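Putative histidinol-phosphate aminotransferase (Burkholderia pseudomallei, PDB 3P1T) probably transfers the amino group of L-histidinol phosphate to 2-oxoglutarate, using pyridoxal 5'-phosphate, in a late step of histidine biosynthesis. Local coordinates at residues R75-C80 with D101-R106; S85-S90 with S214-A219; R260-L265 with Y270-S275; K198-A203 with A239-D244. All coordinates share one frame; numbering follows the deposited sequence. Where two conformers were deposited one is given.

Contact 1 of 4, residues R75-C80 with D101-R106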
loop_
_atom_site.group_PDB
_atom_site.type_symbol
_atom_site.label_atom_id
_atom_site.label_comp_id
_atom_site.label_asym_id
_atom_site.label_seq_id
_atom_site.Cartn_x
_atom_site.Cartn_y
_atom_site.Cartn_z
ATOM N N ARG A 75 -0.394 5.768 1.298
ATOM C CA ARG A 75 -1.277 5.153 0.318
ATOM C C ARG A 75 -2.622 5.922 0.290
ATOM O O ARG A 75 -3.665 5.391 0.735
ATOM C CB ARG A 75 -1.487 3.673 0.652
ATOM C CG ARG A 75 -1.958 2.835 -0.523
ATOM C CD ARG A 75 -0.764 2.099 -1.067
ATOM N NE ARG A 75 -0.397 2.553 -2.394
ATOM C CZ ARG A 75 0.707 2.190 -3.024
ATOM N NH1 ARG A 75 1.592 1.396 -2.431
ATOM N NH2 ARG A 75 0.955 2.644 -4.238
ATOM N N GLY A 76 -2.556 7.184 -0.165
ATOM C CA GLY A 76 -3.708 8.064 -0.293
ATOM C C GLY A 76 -4.286 8.579 1.002
ATOM O O GLY A 76 -3.724 8.380 2.096
ATOM N N ILE A 77 -5.443 9.236 0.873
ATOM C CA ILE A 77 -6.146 9.866 1.982
ATOM C C ILE A 77 -6.650 8.778 2.974
ATOM O O ILE A 77 -6.703 9.077 4.171
ATOM C CB ILE A 77 -7.282 10.818 1.467
ATOM C CG1 ILE A 77 -7.910 11.695 2.587
ATOM C CG2 ILE A 77 -8.329 10.104 0.641
ATOM C CD1 ILE A 77 -6.955 12.524 3.455
ATOM N N ASP A 78 -6.918 7.521 2.521
ATOM C CA ASP A 78 -7.364 6.447 3.442
ATOM C C ASP A 78 -6.280 6.134 4.472
ATOM O O ASP A 78 -6.596 6.139 5.661
ATOM C CB ASP A 78 -7.782 5.150 2.714
ATOM C CG ASP A 78 -9.101 5.174 1.956
ATOM O OD1 ASP A 78 -9.600 6.288 1.647
ATOM O OD2 ASP A 78 -9.592 4.084 1.590
ATOM N N GLU A 79 -5.006 5.895 4.040
ATOM C CA GLU A 79 -3.924 5.635 5.004
ATOM C C GLU A 79 -3.716 6.837 5.912
ATOM O O GLU A 79 -3.537 6.674 7.114
ATOM C CB GLU A 79 -2.595 5.273 4.323
ATOM C CG GLU A 79 -1.467 5.140 5.343
ATOM C CD GLU A 79 -0.133 4.574 4.915
ATOM O OE1 GLU A 79 0.111 4.438 3.695
ATOM O OE2 GLU A 79 0.672 4.257 5.817
ATOM N N CYS A 80 -3.726 8.031 5.323
ATOM C CA CYS A 80 -3.561 9.298 6.009
ATOM C C CYS A 80 -4.567 9.417 7.181
ATOM O O CYS A 80 -4.154 9.650 8.323
ATOM C CB CYS A 80 -3.733 10.437 5.010
ATOM S SG CYS A 80 -3.685 12.088 5.755
ATOM N N ASP A 101 -16.902 11.847 0.873
ATOM C CA ASP A 101 -17.484 10.701 1.570
ATOM C C ASP A 101 -16.447 9.705 2.121
ATOM O O ASP A 101 -16.828 8.793 2.870
ATOM C CB ASP A 101 -18.437 9.939 0.611
ATOM C CG ASP A 101 -17.831 9.368 -0.684
ATOM O OD1 ASP A 101 -16.820 9.940 -1.182
ATOM O OD2 ASP A 101 -18.395 8.379 -1.220
ATOM N N GLY A 102 -15.175 9.870 1.756
ATOM C CA GLY A 102 -14.105 8.988 2.199
ATOM C C GLY A 102 -13.878 8.949 3.697
ATOM O O GLY A 102 -13.587 7.882 4.253
ATOM N N TYR A 103 -14.013 10.109 4.362
ATOM C CA TYR A 103 -13.826 10.221 5.815
ATOM C C TYR A 103 -14.903 9.406 6.514
ATOM O O TYR A 103 -14.573 8.624 7.403
ATOM C CB TYR A 103 -13.823 11.684 6.290
ATOM C CG TYR A 103 -13.021 12.627 5.415
ATOM C CD1 TYR A 103 -11.698 12.348 5.078
ATOM C CD2 TYR A 103 -13.560 13.833 4.983
ATOM C CE1 TYR A 103 -10.968 13.199 4.255
ATOM C CE2 TYR A 103 -12.819 14.719 4.207
ATOM C CZ TYR A 103 -11.531 14.388 3.834
ATOM O OH TYR A 103 -10.835 15.246 3.041
ATOM N N ARG A 104 -16.166 9.486 6.030
ATOM C CA ARG A 104 -17.269 8.666 6.555
ATOM C C ARG A 104 -16.957 7.158 6.502
ATOM O O ARG A 104 -17.272 6.441 7.448
ATOM C CB ARG A 104 -18.558 8.913 5.780
ATOM C CG ARG A 104 -19.495 9.899 6.417
ATOM C CD ARG A 104 -20.801 9.907 5.665
ATOM N NE ARG A 104 -21.790 10.750 6.341
ATOM C CZ ARG A 104 -23.096 10.707 6.103
ATOM N NH1 ARG A 104 -23.592 9.837 5.238
ATOM N NH2 ARG A 104 -23.918 11.512 6.752
ATOM N N ALA A 105 -16.357 6.690 5.386
ATOM C CA ALA A 105 -16.002 5.292 5.131
ATOM C C ALA A 105 -14.987 4.787 6.132
ATOM O O ALA A 105 -15.158 3.686 6.642
ATOM C CB ALA A 105 -15.460 5.138 3.727
ATOM N N ARG A 106 -13.966 5.597 6.448
ATOM C CA ARG A 106 -12.903 5.259 7.416
ATOM C C ARG A 106 -13.420 5.322 8.863
ATOM O O ARG A 106 -12.960 4.547 9.713
ATOM C CB ARG A 106 -11.703 6.203 7.229
ATOM C CG ARG A 106 -10.998 6.018 5.886
ATOM C CD ARG A 106 -10.151 4.757 5.909
ATOM N NE ARG A 106 -10.788 3.619 5.258
ATOM C CZ ARG A 106 -10.435 2.350 5.437
ATOM N NH1 ARG A 106 -9.502 2.031 6.325
ATOM N NH2 ARG A 106 -11.055 1.387 4.775
#
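Ile77 packs against the rim of the Tyr103 ring, with CG1 3.8 Å from CE1 and close to the ring plane, and the two side chains cross at about a right angle. The contact joins the first turns of helices 76-87 and 102-107, which flank the seven-stranded mixed sheet of the large domain in this class I/II aminotransferase fold. Ile77 has CG1 anti to the backbone N (chi1 -170°), which directs this branch and CD1 at the same ring carbon. The tyrosine hydroxyl reaches past the contact to bond Asp170, linking the far end of the ring to strand 166-170. The second pairing is electrostatic. Asp78 OD2 lies 3.9 Å from Arg106 NE, a long salt bridge; the oxygen is well outside the guanidinium plane, and no N-H points at it. Both groups have other partners: OD2 accepts the backbone N-H of Phe226 of the second subunit, while Arg106 NH1 pairs with Asp82 and also bonds the carbonyl of Lys223 of the second subunit. The buried charges thus take part in the dimer interface. The bend at chi2 (-76°) lays CD of Arg106 3.8 Å from Asp78 O, and the one at chi3 turns the guanidinium from there.

Contact 2 of 4, residues S85-S90 with S214-A219. With EDO (1,2-ethanediol), chain H.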
loop_
_atom_site.group_PDB
_atom_site.type_symbol
_atom_site.label_atom_id
_atom_site.label_comp_id
_atom_site.label_asym_id
_atom_site.label_seq_id
_atom_site.Cartn_x
_atom_site.Cartn_y
_atom_site.Cartn_z
ATOM N N SER A 85 -6.031 9.162 12.858
ATOM C CA SER A 85 -7.105 8.816 13.795
ATOM C C SER A 85 -6.608 7.804 14.858
ATOM O O SER A 85 -7.032 7.907 16.000
ATOM C CB SER A 85 -8.338 8.282 13.066
ATOM O OG SER A 85 -8.149 7.021 12.446
ATOM N N ALA A 86 -5.686 6.885 14.512
ATOM C CA ALA A 86 -5.111 5.922 15.466
ATOM C C ALA A 86 -4.315 6.639 16.600
ATOM O O ALA A 86 -4.168 6.079 17.688
ATOM C CB ALA A 86 -4.208 4.934 14.745
ATOM N N GLU A 87 -3.848 7.873 16.358
ATOM C CA GLU A 87 -3.093 8.649 17.343
ATOM C C GLU A 87 -4.005 9.542 18.186
ATOM O O GLU A 87 -3.565 10.010 19.234
ATOM C CB GLU A 87 -2.014 9.524 16.646
ATOM C CG GLU A 87 -0.969 8.743 15.855
ATOM C CD GLU A 87 -0.238 7.643 16.602
ATOM O OE1 GLU A 87 0.271 7.895 17.722
ATOM O OE2 GLU A 87 -0.187 6.514 16.065
ATOM N N PHE A 88 -5.257 9.789 17.731
ATOM C CA PHE A 88 -6.250 10.635 18.415
ATOM C C PHE A 88 -7.601 9.921 18.549
ATOM O O PHE A 88 -8.654 10.555 18.416
ATOM C CB PHE A 88 -6.444 11.954 17.620
ATOM C CG PHE A 88 -5.190 12.712 17.257
ATOM C CD1 PHE A 88 -4.272 13.089 18.236
ATOM C CD2 PHE A 88 -4.977 13.143 15.957
ATOM C CE1 PHE A 88 -3.116 13.804 17.899
ATOM C CE2 PHE A 88 -3.840 13.887 15.626
ATOM C CZ PHE A 88 -2.908 14.197 16.592
ATOM N N SER A 89 -7.569 8.611 18.834
ATOM C CA SER A 89 -8.728 7.707 18.857
ATOM C C SER A 89 -9.811 8.106 19.880
ATOM O O SER A 89 -10.966 7.688 19.710
ATOM C CB SER A 89 -8.288 6.264 19.119
ATOM O OG SER A 89 -7.433 6.160 20.241
ATOM N N SER A 90 -9.478 8.935 20.888
ATOM C CA SER A 90 -10.468 9.366 21.888
ATOM C C SER A 90 -11.190 10.651 21.469
ATOM O O SER A 90 -12.225 10.979 22.053
ATOM C CB SER A 90 -9.806 9.574 23.243
ATOM O OG SER A 90 -9.409 8.322 23.777
ATOM N N SER A 214 7.070 17.044 13.620
ATOM C CA SER A 214 8.078 15.989 13.516
ATOM C C SER A 214 7.869 14.819 14.502
ATOM O O SER A 214 8.054 13.668 14.083
ATOM C CB SER A 214 9.494 16.544 13.682
ATOM O OG SER A 214 9.677 17.366 14.820
ATOM N N GLU A 215 7.477 15.092 15.756
ATOM C CA GLU A 215 7.290 14.028 16.757
ATOM C C GLU A 215 6.129 13.110 16.342
ATOM O O GLU A 215 6.321 11.896 16.301
ATOM C CB GLU A 215 7.086 14.567 18.196
ATOM C CG GLU A 215 6.387 15.916 18.321
ATOM C CD GLU A 215 7.285 17.122 18.114
ATOM O OE1 GLU A 215 8.304 17.244 18.832
ATOM O OE2 GLU A 215 6.955 17.959 17.246
ATOM N N LEU A 216 4.954 13.674 15.984
ATOM C CA LEU A 216 3.764 12.931 15.534
ATOM C C LEU A 216 4.066 12.127 14.252
ATOM O O LEU A 216 3.742 10.943 14.191
ATOM C CB LEU A 216 2.582 13.899 15.303
ATOM C CG LEU A 216 1.276 13.324 14.729
ATOM C CD1 LEU A 216 0.667 12.270 15.645
ATOM C CD2 LEU A 216 0.266 14.433 14.470
ATOM N N ILE A 217 4.715 12.755 13.252
ATOM C CA ILE A 217 5.096 12.107 11.987
ATOM C C ILE A 217 5.980 10.867 12.288
ATOM O O ILE A 217 5.742 9.804 11.724
ATOM C CB ILE A 217 5.818 13.141 11.057
ATOM C CG1 ILE A 217 4.849 14.231 10.504
ATOM C CG2 ILE A 217 6.596 12.469 9.938
ATOM C CD1 ILE A 217 3.817 13.806 9.459
ATOM N N ALA A 218 6.971 11.012 13.186
ATOM C CA ALA A 218 7.897 9.938 13.569
ATOM C C ALA A 218 7.152 8.728 14.185
ATOM O O ALA A 218 7.494 7.580 13.875
ATOM C CB ALA A 218 8.937 10.464 14.553
ATOM N N ALA A 219 6.147 8.989 15.052
ATOM C CA ALA A 219 5.356 7.939 15.704
ATOM C C ALA A 219 4.457 7.197 14.693
ATOM O O ALA A 219 4.263 5.983 14.840
ATOM C CB ALA A 219 4.508 8.531 16.815
HETATM C C1 EDO H . 8.134 20.827 13.165
HETATM O O1 EDO H . 6.812 21.394 13.129
HETATM C C2 EDO H . 8.675 20.620 14.583
HETATM O O2 EDO H . 7.869 19.691 15.320
#
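Leu216 supplies most of the apolar contact, CD1 chiefly against Glu87 and CD2 against Phe88. Its CD1 lies 3.9 Å from Glu87 CG and nearly as close to Glu87 CB, and the aliphatic part of the glutamate slides past the leucine in the opposite direction. Its CD2 meets the far end of the Phe88 ring, 3.8 Å from CZ, the two side chains arriving from opposite directions. With CG anti to the backbone N (chi1 176°), Leu216 carries both methyls out from its helix to these partners. A looser approach brings Glu87 OE1 to 4.4 Å from Ala219 CB. The contact lies at the surface of the large domain, where the end of helix 76-87 meets the start of helix 214-221; strands 71-74 and 208-211, which lead into these helices, are antiparallel neighbours at one border of the seven-stranded sheet. Among the polar groups, the Glu87 chain is bent at chi2 (-54°), and its OE2 forms a salt bridge with Lys223. At the beginning of helix 214-221, O2 of a 1,2-ethanediol accepts the Ser214 N-H over 3.2 Å and is hydrogen-bonded to Ser214 OG at 3.0 Å. This diol was probably taken up from the crystallisation liquor.

Contact 3 of 4, residues R260-L265 with Y270-S275. With EDO (1,2-ethanediol), chain G.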
loop_
_atom_site.group_PDB
_atom_site.type_symbol
_atom_site.label_atom_id
_atom_site.label_comp_id
_atom_site.label_asym_id
_atom_site.label_seq_id
_atom_site.Cartn_x
_atom_site.Cartn_y
_atom_site.Cartn_z
ATOM N N ARG A 260 -14.544 28.068 -19.495
ATOM C CA ARG A 260 -15.345 27.815 -20.698
ATOM C C ARG A 260 -16.617 27.027 -20.349
ATOM O O ARG A 260 -17.708 27.484 -20.674
ATOM C CB ARG A 260 -14.540 27.060 -21.790
ATOM C CG ARG A 260 -15.433 26.537 -22.935
ATOM C CD ARG A 260 -14.700 26.121 -24.181
ATOM N NE ARG A 260 -14.363 24.704 -24.196
ATOM C CZ ARG A 260 -14.941 23.807 -24.989
ATOM N NH1 ARG A 260 -15.894 24.176 -25.842
ATOM N NH2 ARG A 260 -14.551 22.540 -24.959
ATOM N N VAL A 261 -16.474 25.862 -19.693
ATOM C CA VAL A 261 -17.589 24.974 -19.364
ATOM C C VAL A 261 -18.594 25.703 -18.433
ATOM O O VAL A 261 -19.789 25.678 -18.740
ATOM C CB VAL A 261 -17.085 23.637 -18.758
ATOM C CG1 VAL A 261 -18.231 22.797 -18.207
ATOM C CG2 VAL A 261 -16.330 22.840 -19.808
ATOM N N ALA A 262 -18.113 26.384 -17.359
ATOM C CA ALA A 262 -18.975 27.115 -16.431
ATOM C C ALA A 262 -19.782 28.225 -17.159
ATOM O O ALA A 262 -21.005 28.291 -16.998
ATOM C CB ALA A 262 -18.150 27.717 -15.301
ATOM N N ASP A 263 -19.114 29.053 -17.992
ATOM C CA ASP A 263 -19.777 30.142 -18.715
ATOM C C ASP A 263 -20.778 29.610 -19.751
ATOM O O ASP A 263 -21.890 30.142 -19.839
ATOM C CB ASP A 263 -18.743 31.051 -19.401
ATOM C CG ASP A 263 -17.897 31.932 -18.478
ATOM O OD1 ASP A 263 -18.149 31.930 -17.237
ATOM O OD2 ASP A 263 -17.025 32.671 -18.999
ATOM N N ALA A 264 -20.405 28.559 -20.508
ATOM C CA ALA A 264 -21.269 27.964 -21.540
ATOM C C ALA A 264 -22.526 27.333 -20.930
ATOM O O ALA A 264 -23.624 27.569 -21.454
ATOM C CB ALA A 264 -20.507 26.923 -22.342
ATOM N N LEU A 265 -22.377 26.569 -19.810
ATOM C CA LEU A 265 -23.516 25.932 -19.148
ATOM C C LEU A 265 -24.472 26.990 -18.576
ATOM O O LEU A 265 -25.685 26.831 -18.735
ATOM C CB LEU A 265 -23.080 24.949 -18.053
ATOM C CG LEU A 265 -22.371 23.661 -18.507
ATOM C CD1 LEU A 265 -21.985 22.808 -17.310
ATOM C CD2 LEU A 265 -23.239 22.835 -19.456
ATOM N N TYR A 270 -28.195 26.472 -17.112
ATOM C CA TYR A 270 -27.828 25.631 -15.963
ATOM C C TYR A 270 -27.308 26.493 -14.806
ATOM O O TYR A 270 -26.790 27.592 -15.025
ATOM C CB TYR A 270 -26.781 24.564 -16.353
ATOM C CG TYR A 270 -27.293 23.539 -17.340
ATOM C CD1 TYR A 270 -27.989 22.415 -16.908
ATOM C CD2 TYR A 270 -27.066 23.680 -18.708
ATOM C CE1 TYR A 270 -28.469 21.468 -17.814
ATOM C CE2 TYR A 270 -27.569 22.757 -19.628
ATOM C CZ TYR A 270 -28.277 21.654 -19.178
ATOM O OH TYR A 270 -28.755 20.730 -20.079
ATOM N N ARG A 271 -27.500 26.005 -13.569
ATOM C CA ARG A 271 -27.019 26.706 -12.375
ATOM C C ARG A 271 -25.750 25.996 -11.921
ATOM O O ARG A 271 -25.776 24.847 -11.478
ATOM C CB ARG A 271 -28.092 26.803 -11.274
ATOM C CG ARG A 271 -29.302 27.629 -11.698
ATOM C CD ARG A 271 -29.900 28.455 -10.588
ATOM N NE ARG A 271 -31.109 29.125 -11.064
ATOM C CZ ARG A 271 -32.334 28.821 -10.651
ATOM N NH1 ARG A 271 -32.516 27.908 -9.706
ATOM N NH2 ARG A 271 -33.384 29.466 -11.142
ATOM N N VAL A 272 -24.632 26.660 -12.168
ATOM C CA VAL A 272 -23.290 26.152 -11.910
ATOM C C VAL A 272 -22.715 26.888 -10.717
ATOM O O VAL A 272 -22.867 28.105 -10.613
ATOM C CB VAL A 272 -22.394 26.316 -13.179
ATOM C CG1 VAL A 272 -21.029 25.656 -12.991
ATOM C CG2 VAL A 272 -23.088 25.770 -14.425
ATOM N N ALA A 273 -22.060 26.157 -9.824
ATOM C CA ALA A 273 -21.387 26.718 -8.657
ATOM C C ALA A 273 -19.945 27.108 -8.996
ATOM O O ALA A 273 -19.309 26.439 -9.819
ATOM C CB ALA A 273 -21.394 25.700 -7.521
ATOM N N SER A 274 -19.409 28.153 -8.326
ATOM C CA SER A 274 -18.004 28.533 -8.453
ATOM C C SER A 274 -17.134 27.341 -8.026
ATOM O O SER A 274 -17.596 26.510 -7.236
ATOM C CB SER A 274 -17.698 29.772 -7.616
ATOM O OG SER A 274 -17.830 29.525 -6.223
ATOM N N SER A 275 -15.939 27.195 -8.614
ATOM C CA SER A 275 -15.057 26.083 -8.284
ATOM C C SER A 275 -13.630 26.505 -8.251
ATOM O O SER A 275 -13.202 27.304 -9.094
ATOM C CB SER A 275 -15.204 24.940 -9.285
ATOM O OG SER A 275 -14.363 23.849 -8.927
HETATM C C1 EDO G . -13.881 29.203 -12.384
HETATM O O1 EDO G . -15.078 28.596 -12.912
HETATM C C2 EDO G . -14.080 29.528 -10.894
HETATM O O2 EDO G . -12.873 29.923 -10.200
#
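Leu265 and Tyr270 meet at a slant, with the leucine CD2 4.0 Å from CD2 of the tyrosine ring, and their backbones are tied together as well. The N-H of Tyr270 donates to Leu265 O over 3.0 Å, at 150° at the hydrogen, with the donor tilted 34° from the carbonyl plane. The same carbonyl oxygen lies in the plane of the tyrosine ring at its edge, 3.4 Å from CD2. Tyr270 has CG anti to its carbonyl carbon (chi1 -65°), and this swings the ring edge alongside the oxygen that its own N-H engages. Farther out, the hydroxyl bonds the carbonyl of Leu330, so the ring bridges from the end of helix 244-267 to helix 320-333. Val272, two residues on from Tyr270, also points at the helix, whereas Arg271 between the two points away. The valine CG2 rests 3.7 Å from Leu265 CB, while CG1 approaches Ala262 CB at 4.2 Å. On the side away from the helix, Arg271 and Ala273 of this extended segment make backbone hydrogen bonds with Glu283 and Leu281 of strand 279-283. The segment therefore lies between helix and strand in the small domain of the class I/II aminotransferase fold, which holds the four-stranded sheet. At its end a 1,2-ethanediol makes a weak bond to Ser275 O. Chemically, one directed backbone bond ties the returning chain to the last turns of the helix, and the remaining grip is apolar, from Ala262, Leu265, Val272 and the ring of Tyr270, with the tyrosine's polar end satisfied on a different helix.

Contact 4 of 4, residues K198-A203 with A239-D244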
loop_
_atom_site.group_PDB
_atom_site.type_symbol
_atom_site.label_atom_id
_atom_site.label_comp_id
_atom_site.label_asym_id
_atom_site.label_seq_id
_atom_site.Cartn_x
_atom_site.Cartn_y
_atom_site.Cartn_z
ATOM N N LYS A 198 -4.256 13.804 -8.992
ATOM C CA LYS A 198 -4.901 14.704 -9.946
ATOM C C LYS A 198 -3.856 15.359 -10.838
ATOM O O LYS A 198 -3.398 14.715 -11.775
ATOM C CB LYS A 198 -5.775 15.760 -9.219
ATOM C CG LYS A 198 -6.673 15.209 -8.095
ATOM C CD LYS A 198 -7.588 14.041 -8.506
ATOM C CE LYS A 198 -8.348 13.481 -7.338
ATOM N NZ LYS A 198 -8.968 12.186 -7.694
ATOM N N SER A 199 -3.475 16.610 -10.557
ATOM C CA SER A 199 -2.499 17.390 -11.306
ATOM C C SER A 199 -1.225 16.605 -11.658
ATOM O O SER A 199 -0.686 16.822 -12.747
ATOM C CB SER A 199 -2.112 18.618 -10.496
ATOM O OG SER A 199 -2.005 18.305 -9.115
ATOM N N TYR A 200 -0.742 15.710 -10.748
ATOM C CA TYR A 200 0.482 14.921 -10.933
ATOM C C TYR A 200 0.248 13.674 -11.819
ATOM O O TYR A 200 1.224 13.070 -12.271
ATOM C CB TYR A 200 1.067 14.497 -9.581
ATOM C CG TYR A 200 1.708 15.636 -8.820
ATOM C CD1 TYR A 200 0.949 16.461 -7.990
ATOM C CD2 TYR A 200 3.085 15.877 -8.907
ATOM C CE1 TYR A 200 1.540 17.501 -7.268
ATOM C CE2 TYR A 200 3.687 16.919 -8.190
ATOM C CZ TYR A 200 2.909 17.729 -7.371
ATOM O OH TYR A 200 3.494 18.752 -6.656
ATOM N N GLY A 201 -1.018 13.320 -12.055
ATOM C CA GLY A 201 -1.420 12.206 -12.912
ATOM C C GLY A 201 -1.078 10.792 -12.465
ATOM O O GLY A 201 -0.919 9.905 -13.311
ATOM N N LEU A 202 -1.035 10.535 -11.147
ATOM C CA LEU A 202 -0.752 9.187 -10.640
ATOM C C LEU A 202 -1.977 8.574 -9.922
ATOM O O LEU A 202 -1.794 7.811 -8.974
ATOM C CB LEU A 202 0.454 9.213 -9.685
ATOM C CG LEU A 202 1.752 9.857 -10.179
ATOM C CD1 LEU A 202 2.818 9.729 -9.140
ATOM C CD2 LEU A 202 2.232 9.223 -11.454
ATOM N N ALA A 203 -3.215 8.858 -10.393
ATOM C CA ALA A 203 -4.465 8.366 -9.783
ATOM C C ALA A 203 -4.470 6.835 -9.579
ATOM O O ALA A 203 -4.959 6.364 -8.549
ATOM C CB ALA A 203 -5.657 8.764 -10.638
ATOM N N ALA A 239 9.704 10.456 -10.967
ATOM C CA ALA A 239 9.624 11.038 -12.302
ATOM C C ALA A 239 8.526 12.091 -12.377
ATOM O O ALA A 239 8.722 13.110 -13.029
ATOM C CB ALA A 239 9.375 9.950 -13.332
ATOM N N ALA A 240 7.391 11.869 -11.680
ATOM C CA ALA A 240 6.268 12.811 -11.672
ATOM C C ALA A 240 6.627 14.128 -10.975
ATOM O O ALA A 240 6.014 15.158 -11.281
ATOM C CB ALA A 240 5.059 12.189 -10.991
ATOM N N LEU A 241 7.614 14.109 -10.066
ATOM C CA LEU A 241 8.036 15.302 -9.335
ATOM C C LEU A 241 8.955 16.169 -10.193
ATOM O O LEU A 241 9.013 17.385 -9.996
ATOM C CB LEU A 241 8.726 14.944 -8.012
ATOM C CG LEU A 241 7.917 14.161 -6.978
ATOM C CD1 LEU A 241 8.782 13.799 -5.828
ATOM C CD2 LEU A 241 6.710 14.931 -6.487
ATOM N N ASP A 242 9.658 15.561 -11.152
ATOM C CA ASP A 242 10.493 16.315 -12.082
ATOM C C ASP A 242 9.729 16.421 -13.439
ATOM O O ASP A 242 10.246 16.052 -14.497
ATOM C CB ASP A 242 11.887 15.681 -12.224
ATOM C CG ASP A 242 12.853 16.579 -12.972
ATOM O OD1 ASP A 242 12.714 17.829 -12.866
ATOM O OD2 ASP A 242 13.735 16.038 -13.688
ATOM N N ASN A 243 8.476 16.920 -13.389
ATOM C CA ASN A 243 7.580 17.016 -14.553
ATOM C C ASN A 243 6.701 18.287 -14.437
ATOM O O ASN A 243 5.506 18.272 -14.771
ATOM C CB ASN A 243 6.721 15.717 -14.620
ATOM C CG ASN A 243 5.956 15.463 -15.907
ATOM O OD1 ASN A 243 6.407 15.774 -17.017
ATOM N ND2 ASN A 243 4.810 14.804 -15.777
ATOM N N ASP A 244 7.325 19.396 -13.993
ATOM C CA ASP A 244 6.644 20.661 -13.751
ATOM C C ASP A 244 6.107 21.292 -15.054
ATOM O O ASP A 244 5.019 21.858 -15.015
ATOM C CB ASP A 244 7.572 21.638 -13.021
ATOM C CG ASP A 244 7.984 21.138 -11.638
ATOM O OD1 ASP A 244 7.083 20.894 -10.797
ATOM O OD2 ASP A 244 9.202 20.958 -11.410
#
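Tyr200 lies with one edge of its ring toward the end of helix 231-241: CD2 is 3.8 Å from Ala240 O, which sits near the ring plane, and CE2 is 4.0 Å from Leu241 CD2. Its CG stands anti to the carbonyl carbon (chi1 -73°), which directs the ring axis and the hydroxyl toward His63 of helix 52-64, its hydrogen-bond partner; chi2 (86°) sets which edge, CD2 and CE2, faces the helix end. Phe196 packs edge-to-face with the same ring. Leu241 also reaches helix 52-64, touching Leu60 and His63. Leu202 makes the other half of the contact. Its CD1 is anti to CA (chi2 -177°), and the two methyls sit over the methyl of Ala240, with CD1 3.8 Å and CD2 4.1 Å from CB. Tyr200 thus meets the carbonyl of Ala240 and Leu202 its methyl. Tyr200 belongs to a type I beta turn from Lys198 to Gly201, and Leu202 directly follows it. The Lys198 amino group bonds a tartrate and Tyr48 OH of the second subunit. Lys198 lies in a Ser-Phe-Ser-Lys sequence like that of the Schiff-base lysine of class I aminotransferases and is probably its equivalent, which would put the contact beside the cofactor site.

In the fold
Along the chain, contacts 1 and 2 interlock, both using helix 76-87: contact 1 at its start, contact 2 at its end, with centres about 16 Å apart. Contact 4 follows contact 1 and joins the loop between strands 190-195 and 208-211 to helix 231-241; its centre is about 21 Å from that of contact 1. Contact 3 comes last, about 41 Å between centres from contact 2 and on the opposite side of the chain's centre. Contacts 1, 2 and 4 involve helices and a loop connected to the seven-stranded sheet; contacts 1 and 4 touch the second subunit. Contact 3 packs the end of helix 244-267 on the segment leading to strand 279-283 of the four-stranded sheet.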